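Local coordinates for protein fusolin (Unidentified entomopoxvirus, PDB 4OW5) that probably binds and oxidatively attacks chitin through a metal-binding lytic polysaccharide monooxygenase domain, enhances viral virulence and crystallizes in vivo into viral spindles, at residues A[1-6]-A[137-142]; A[143-148]-A[194-199]. All coordinates share one frame; numbering follows the deposited sequence.

Interaction 1. Residues A[1-6]-A[137-142]; sequences HGYITF and EFCPTA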
loop_
_atom_site.group_PDB
_atom_site.type_symbol
_atom_site.label_atom_id
_atom_site.label_comp_id
_atom_site.label_asym_id
_atom_site.label_seq_id
_atom_site.Cartn_x
_atom_site.Cartn_y
_atom_site.Cartn_z
ATOM N N HIS A 1 18.523 -5.035 -29.023
ATOM C CA HIS A 1 17.131 -4.597 -28.877
ATOM C C HIS A 1 16.376 -5.585 -28.017
ATOM O O HIS A 1 16.535 -6.804 -28.129
ATOM C CB HIS A 1 16.419 -4.426 -30.206
ATOM C CG HIS A 1 16.723 -3.141 -30.916
ATOM N ND1 HIS A 1 18.013 -2.762 -31.214
ATOM C CD2 HIS A 1 15.878 -2.210 -31.406
ATOM C CE1 HIS A 1 17.913 -1.615 -31.865
ATOM N NE2 HIS A 1 16.642 -1.286 -32.058
ATOM N N GLY A 2 15.537 -5.049 -27.175
ATOM C CA GLY A 2 14.787 -5.870 -26.243
ATOM C C GLY A 2 14.181 -5.086 -25.118
ATOM O O GLY A 2 14.297 -3.859 -25.064
ATOM N N TYR A 3 13.497 -5.806 -24.246
ATOM C CA TYR A 3 12.771 -5.257 -23.117
ATOM C C TYR A 3 12.611 -6.319 -22.012
ATOM O O TYR A 3 12.758 -7.518 -22.261
ATOM C CB TYR A 3 11.389 -4.712 -23.550
ATOM C CG TYR A 3 10.626 -5.617 -24.494
ATOM C CD1 TYR A 3 10.122 -6.839 -24.065
ATOM C CD2 TYR A 3 10.506 -5.306 -25.851
ATOM C CE1 TYR A 3 9.571 -7.747 -24.958
ATOM C CE2 TYR A 3 9.877 -6.179 -26.741
ATOM C CZ TYR A 3 9.434 -7.408 -26.289
ATOM O OH TYR A 3 8.789 -8.306 -27.092
ATOM N N ILE A 4 12.341 -5.853 -20.801
ATOM C CA ILE A 4 12.094 -6.725 -19.649
ATOM C C ILE A 4 10.717 -7.332 -19.849
ATOM O O ILE A 4 9.777 -6.567 -20.060
ATOM C CB ILE A 4 12.145 -6.051 -18.254
ATOM C CG1 ILE A 4 13.215 -4.954 -18.101
ATOM C CG2 ILE A 4 12.294 -7.119 -17.160
ATOM C CD1 ILE A 4 12.840 -3.977 -16.904
ATOM N N THR A 5 10.599 -8.674 -19.785
ATOM C CA THR A 5 9.309 -9.359 -19.866
ATOM C C THR A 5 8.882 -9.805 -18.491
ATOM O O THR A 5 7.690 -9.940 -18.267
ATOM C CB THR A 5 9.283 -10.484 -20.857
ATOM O OG1 THR A 5 10.432 -11.296 -20.671
ATOM C CG2 THR A 5 9.160 -9.970 -22.274
ATOM N N PHE A 6 9.801 -10.027 -17.574
ATOM C CA PHE A 6 9.393 -10.357 -16.195
ATOM C C PHE A 6 10.372 -9.774 -15.197
ATOM O O PHE A 6 11.518 -10.208 -15.215
ATOM C CB PHE A 6 9.248 -11.866 -15.938
ATOM C CG PHE A 6 8.606 -12.073 -14.587
ATOM C CD1 PHE A 6 7.291 -11.700 -14.371
ATOM C CD2 PHE A 6 9.356 -12.492 -13.495
ATOM C CE1 PHE A 6 6.748 -11.702 -13.101
ATOM C CE2 PHE A 6 8.777 -12.592 -12.223
ATOM C CZ PHE A 6 7.463 -12.206 -12.043
ATOM N N GLU A 137 13.412 -12.102 -16.432
ATOM C CA GLU A 137 13.432 -12.529 -17.830
ATOM C C GLU A 137 13.510 -11.279 -18.687
ATOM O O GLU A 137 12.666 -10.373 -18.570
ATOM C CB GLU A 137 12.206 -13.400 -18.206
ATOM C CG GLU A 137 12.373 -14.047 -19.570
ATOM C CD GLU A 137 11.152 -14.746 -20.137
ATOM O OE1 GLU A 137 10.104 -14.079 -20.267
ATOM O OE2 GLU A 137 11.264 -15.929 -20.534
ATOM N N PHE A 138 14.585 -11.161 -19.445
ATOM C CA PHE A 138 14.788 -10.074 -20.384
ATOM C C PHE A 138 14.713 -10.689 -21.794
ATOM O O PHE A 138 15.409 -11.670 -22.094
ATOM C CB PHE A 138 16.099 -9.351 -20.113
ATOM C CG PHE A 138 16.208 -8.065 -20.887
ATOM C CD1 PHE A 138 16.701 -8.056 -22.180
ATOM C CD2 PHE A 138 15.797 -6.858 -20.329
ATOM C CE1 PHE A 138 16.739 -6.873 -22.919
ATOM C CE2 PHE A 138 15.910 -5.671 -21.045
ATOM C CZ PHE A 138 16.360 -5.690 -22.349
ATOM N N CYS A 139 13.857 -10.125 -22.616
ATOM C CA CYS A 139 13.509 -10.592 -23.945
ATOM C C CYS A 139 14.309 -9.851 -25.014
ATOM O O CYS A 139 13.976 -8.705 -25.330
ATOM C CB CYS A 139 12.009 -10.409 -24.143
ATOM S SG CYS A 139 11.356 -11.033 -25.711
ATOM N N PRO A 140 15.340 -10.486 -25.623
ATOM C CA PRO A 140 16.077 -9.793 -26.692
ATOM C C PRO A 140 15.375 -10.017 -28.020
ATOM O O PRO A 140 15.202 -11.160 -28.427
ATOM C CB PRO A 140 17.444 -10.463 -26.659
ATOM C CG PRO A 140 17.143 -11.889 -26.227
ATOM C CD PRO A 140 15.877 -11.849 -25.403
ATOM N N THR A 141 14.919 -8.951 -28.669
ATOM C CA THR A 141 14.314 -9.091 -29.982
ATOM C C THR A 141 15.446 -9.237 -31.028
ATOM O O THR A 141 15.208 -9.770 -32.107
ATOM C CB THR A 141 13.366 -7.943 -30.265
ATOM O OG1 THR A 141 14.079 -6.723 -30.282
ATOM C CG2 THR A 141 12.244 -7.866 -29.244
ATOM N N ALA A 142 16.646 -8.690 -30.730
ATOM C CA ALA A 142 17.858 -8.844 -31.531
ATOM C C ALA A 142 18.953 -9.306 -30.602
ATOM O O ALA A 142 19.196 -8.667 -29.579
ATOM C CB ALA A 142 18.252 -7.551 -32.192
#
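With CG anti to its backbone N (chi1 -169°), Phe138 lays its ring flat against the neighbouring strand, where Tyr3 O stands over the ring centre, 3.6 Å above its plane. Ring atom Phe138 CZ comes within 3.4 Å of Tyr3 N, and Gly2, having no side chain, presents only backbone to this ring. Tyr3 takes the crowded position, CG between N and carbonyl carbon (chi1 44°), and rises on the other side of the sheet, with Cys139. There Tyr3 CE1 packs on Cys139 CB at 3.7 Å, and Cys139 SG sits obliquely to the ring, a sulfur-aromatic contact; Thr141 CG2 touches Tyr3 CE2. Thr5 CG2 presses tightly on Cys139 CB, at 3.4 Å. The strands 2-6 and 131-140 run antiparallel, Tyr3 and Cys139 forming a hydrogen-bonded pair. A classic beta bulge follows: Thr5 N and Phe6 N both donate to Glu137 O, while Glu137 N returns a bond to Phe6 O. Thr5 OG1 gives its proton to Glu137 OE1 at 2.8 Å, on the anti side and tilted out of the carboxylate plane; Gln188 N and Ser187 OG also bind this carboxylate. At the other end His1 O accepts from Thr141 N (2.7 Å) and Ala142 N (3.2 Å), both from the same face of the carbonyl; the first bond is well bent, the second nearly straight, 171° at the hydrogen. Cys139 is disulfide-bonded to Cys189, and His1 NE2 bonds to Glu68. Neutral donors around the buried Glu137 carboxylate would probably favour its ionised form, and two N-H groups on one carbonyl fix the backbone of His1, a copper and zinc ligand of this protein, beside residues 141-142.

Interaction 2. Residues A[143-148]-A[194-199]; sequences IHEPSF and LVYRTT
Glu145 OE2 is gripped by two hydroxyls, Tyr196 OH at 2.6 Å across the contact and Ser147 OG at 3.0 Å from its own segment. The phenol meets the carboxylate on its anti side, 20° out of plane, whereas the serine comes from well above that plane. Glu145 and Tyr196 meet tip to tip, OE2 lying at the edge of the ring and in its plane, with carboxylate and ring planes turned 52° apart. A bend at chi2 (-59°) curls the Glu145 chain back to place OE2 there. The two hydroxyls thus fix the position of the carboxylate. Water 1 accepts from His144 N at 2.8 Å, the backbone of a copper and zinc ligand of this protein; it also lies against Tyr196 OH, at a doubtfully short 2.5 Å. A separate apolar patch joins Ile143 CD1 to Leu194 CB at 4.2 Å. The contact joins the loop entering strand 147-154 to strand 194-203, members of different sheets. Trp215 of strand 209-217 bonds to Ser147 OG and packs on the Tyr196 ring, Phe149 meets that ring edge-to-face, and Leu180 of strand 180-182 touches Ile143, Leu194 and Tyr196.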
loop_
_atom_site.group_PDB
_atom_site.type_symbol
_atom_site.label_atom_id
_atom_site.label_comp_id
_atom_site.label_asym_id
_atom_site.label_seq_id
_atom_site.Cartn_x
_atom_site.Cartn_y
_atom_site.Cartn_z
ATOM N N ILE A 143 19.641 -10.365 -30.967
ATOM C CA ILE A 143 20.706 -10.926 -30.133
ATOM C C ILE A 143 21.994 -10.112 -30.271
ATOM O O ILE A 143 22.511 -9.952 -31.368
ATOM C CB ILE A 143 20.939 -12.423 -30.471
ATOM C CG1 ILE A 143 19.654 -13.267 -30.241
ATOM C CG2 ILE A 143 22.117 -12.981 -29.649
ATOM C CD1 ILE A 143 19.195 -13.314 -28.801
ATOM N N HIS A 144 22.531 -9.646 -29.153
ATOM C CA HIS A 144 23.804 -8.922 -29.125
ATOM C C HIS A 144 24.670 -9.409 -27.996
ATOM O O HIS A 144 24.270 -9.373 -26.823
ATOM C CB HIS A 144 23.683 -7.402 -28.997
ATOM C CG HIS A 144 22.842 -6.757 -30.037
ATOM N ND1 HIS A 144 23.149 -6.832 -31.397
ATOM C CD2 HIS A 144 21.706 -6.050 -29.889
ATOM C CE1 HIS A 144 22.167 -6.193 -32.013
ATOM N NE2 HIS A 144 21.274 -5.739 -31.160
ATOM N N GLU A 145 25.914 -9.736 -28.357
ATOM C CA GLU A 145 26.962 -10.160 -27.449
ATOM C C GLU A 145 28.314 -9.645 -27.958
ATOM O O GLU A 145 28.507 -9.589 -29.168
ATOM C CB GLU A 145 26.992 -11.686 -27.313
ATOM C CG GLU A 145 25.897 -12.259 -26.426
ATOM C CD GLU A 145 25.919 -11.742 -24.996
ATOM O OE1 GLU A 145 27.013 -11.475 -24.451
ATOM O OE2 GLU A 145 24.825 -11.597 -24.414
ATOM N N PRO A 146 29.249 -9.267 -27.076
ATOM C CA PRO A 146 29.169 -9.354 -25.603
ATOM C C PRO A 146 28.300 -8.229 -24.983
ATOM O O PRO A 146 28.127 -7.152 -25.548
ATOM C CB PRO A 146 30.639 -9.239 -25.161
ATOM C CG PRO A 146 31.309 -8.465 -26.245
ATOM C CD PRO A 146 30.569 -8.786 -27.525
ATOM N N SER A 147 27.799 -8.487 -23.802
ATOM C CA SER A 147 26.978 -7.525 -23.091
ATOM C C SER A 147 26.948 -7.844 -21.621
ATOM O O SER A 147 27.460 -8.888 -21.178
ATOM C CB SER A 147 25.566 -7.537 -23.658
ATOM O OG SER A 147 24.941 -8.784 -23.392
ATOM N N PHE A 148 26.388 -6.927 -20.850
ATOM C CA PHE A 148 26.215 -7.116 -19.411
ATOM C C PHE A 148 24.959 -6.379 -18.954
ATOM O O PHE A 148 24.429 -5.512 -19.660
ATOM C CB PHE A 148 27.450 -6.634 -18.622
ATOM C CG PHE A 148 27.697 -5.145 -18.582
ATOM C CD1 PHE A 148 28.487 -4.532 -19.536
ATOM C CD2 PHE A 148 27.181 -4.360 -17.552
ATOM C CE1 PHE A 148 28.754 -3.164 -19.468
ATOM C CE2 PHE A 148 27.403 -2.986 -17.529
ATOM C CZ PHE A 148 28.256 -2.415 -18.443
ATOM N N LEU A 194 15.588 -17.422 -27.493
ATOM C CA LEU A 194 16.564 -17.209 -26.422
ATOM C C LEU A 194 16.126 -16.009 -25.562
ATOM O O LEU A 194 15.581 -15.038 -26.081
ATOM C CB LEU A 194 17.970 -16.953 -26.980
ATOM C CG LEU A 194 18.636 -18.100 -27.755
ATOM C CD1 LEU A 194 19.956 -17.662 -28.306
ATOM C CD2 LEU A 194 18.811 -19.308 -26.887
ATOM N N VAL A 195 16.345 -16.095 -24.266
ATOM C CA VAL A 195 16.076 -15.028 -23.302
ATOM C C VAL A 195 17.287 -14.897 -22.394
ATOM O O VAL A 195 18.129 -15.800 -22.341
ATOM C CB VAL A 195 14.791 -15.302 -22.467
ATOM C CG1 VAL A 195 13.530 -15.206 -23.324
ATOM C CG2 VAL A 195 14.857 -16.650 -21.750
ATOM N N TYR A 196 17.354 -13.802 -21.658
ATOM C CA TYR A 196 18.299 -13.610 -20.577
ATOM C C TYR A 196 17.518 -13.843 -19.309
ATOM O O TYR A 196 16.487 -13.194 -19.126
ATOM C CB TYR A 196 18.907 -12.230 -20.560
ATOM C CG TYR A 196 19.822 -11.928 -21.717
ATOM C CD1 TYR A 196 21.150 -12.293 -21.679
ATOM C CD2 TYR A 196 19.399 -11.133 -22.770
ATOM C CE1 TYR A 196 22.017 -11.984 -22.722
ATOM C CE2 TYR A 196 20.244 -10.832 -23.830
ATOM C CZ TYR A 196 21.548 -11.285 -23.818
ATOM O OH TYR A 196 22.374 -10.954 -24.858
ATOM N N ARG A 197 17.948 -14.788 -18.467
ATOM C CA ARG A 197 17.299 -15.058 -17.176
ATOM C C ARG A 197 18.279 -15.111 -16.047
ATOM O O ARG A 197 19.312 -15.739 -16.183
ATOM C CB ARG A 197 16.561 -16.382 -17.151
ATOM C CG ARG A 197 15.325 -16.476 -17.947
ATOM C CD ARG A 197 14.517 -17.701 -17.521
ATOM N NE ARG A 197 15.255 -18.968 -17.582
ATOM C CZ ARG A 197 15.233 -19.850 -18.588
ATOM N NH1 ARG A 197 14.504 -19.622 -19.668
ATOM N NH2 ARG A 197 15.933 -20.974 -18.508
ATOM N N THR A 198 17.915 -14.549 -14.901
ATOM C CA THR A 198 18.742 -14.587 -13.694
ATOM C C THR A 198 17.847 -14.400 -12.465
ATOM O O THR A 198 16.865 -13.694 -12.557
ATOM C CB THR A 198 19.852 -13.493 -13.758
ATOM O OG1 THR A 198 20.847 -13.768 -12.789
ATOM C CG2 THR A 198 19.327 -12.071 -13.562
ATOM N N THR A 199 18.220 -14.974 -11.325
ATOM C CA THR A 199 17.535 -14.776 -10.059
ATOM C C THR A 199 18.284 -13.732 -9.279
ATOM O O THR A 199 19.503 -13.839 -9.089
ATOM C CB THR A 199 17.391 -16.078 -9.269
ATOM O OG1 THR A 199 16.591 -16.963 -10.038
ATOM C CG2 THR A 199 16.697 -15.872 -7.915
HETATM O O HOH W 1 21.129 -10.613 -26.968
#

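How the interactions relate
Interactions 1 and 2 lie side by side, their centres about 9 Å apart, in the fibronectin type III-like sandwich of the monooxygenase domain. Strand 131-140 of the first neighbours strand 194-203 of the second in one sheet, a probable hydrogen bond from Phe138 N to Tyr196 O (2.8 Å) among those joining them; Pro140 CD packs on Leu194 O at 3.3 Å. Residues 137-142 run straight into 143-148, which carry His144 to His1. The side chains of His1 and His144 are about 4 Å apart at their nearest atoms, and His1 N is 3.5 Å from His144 CD2. Both are copper and zinc ligands of this protein, consistent with the family's histidine brace, though this chain carries no metal in the model.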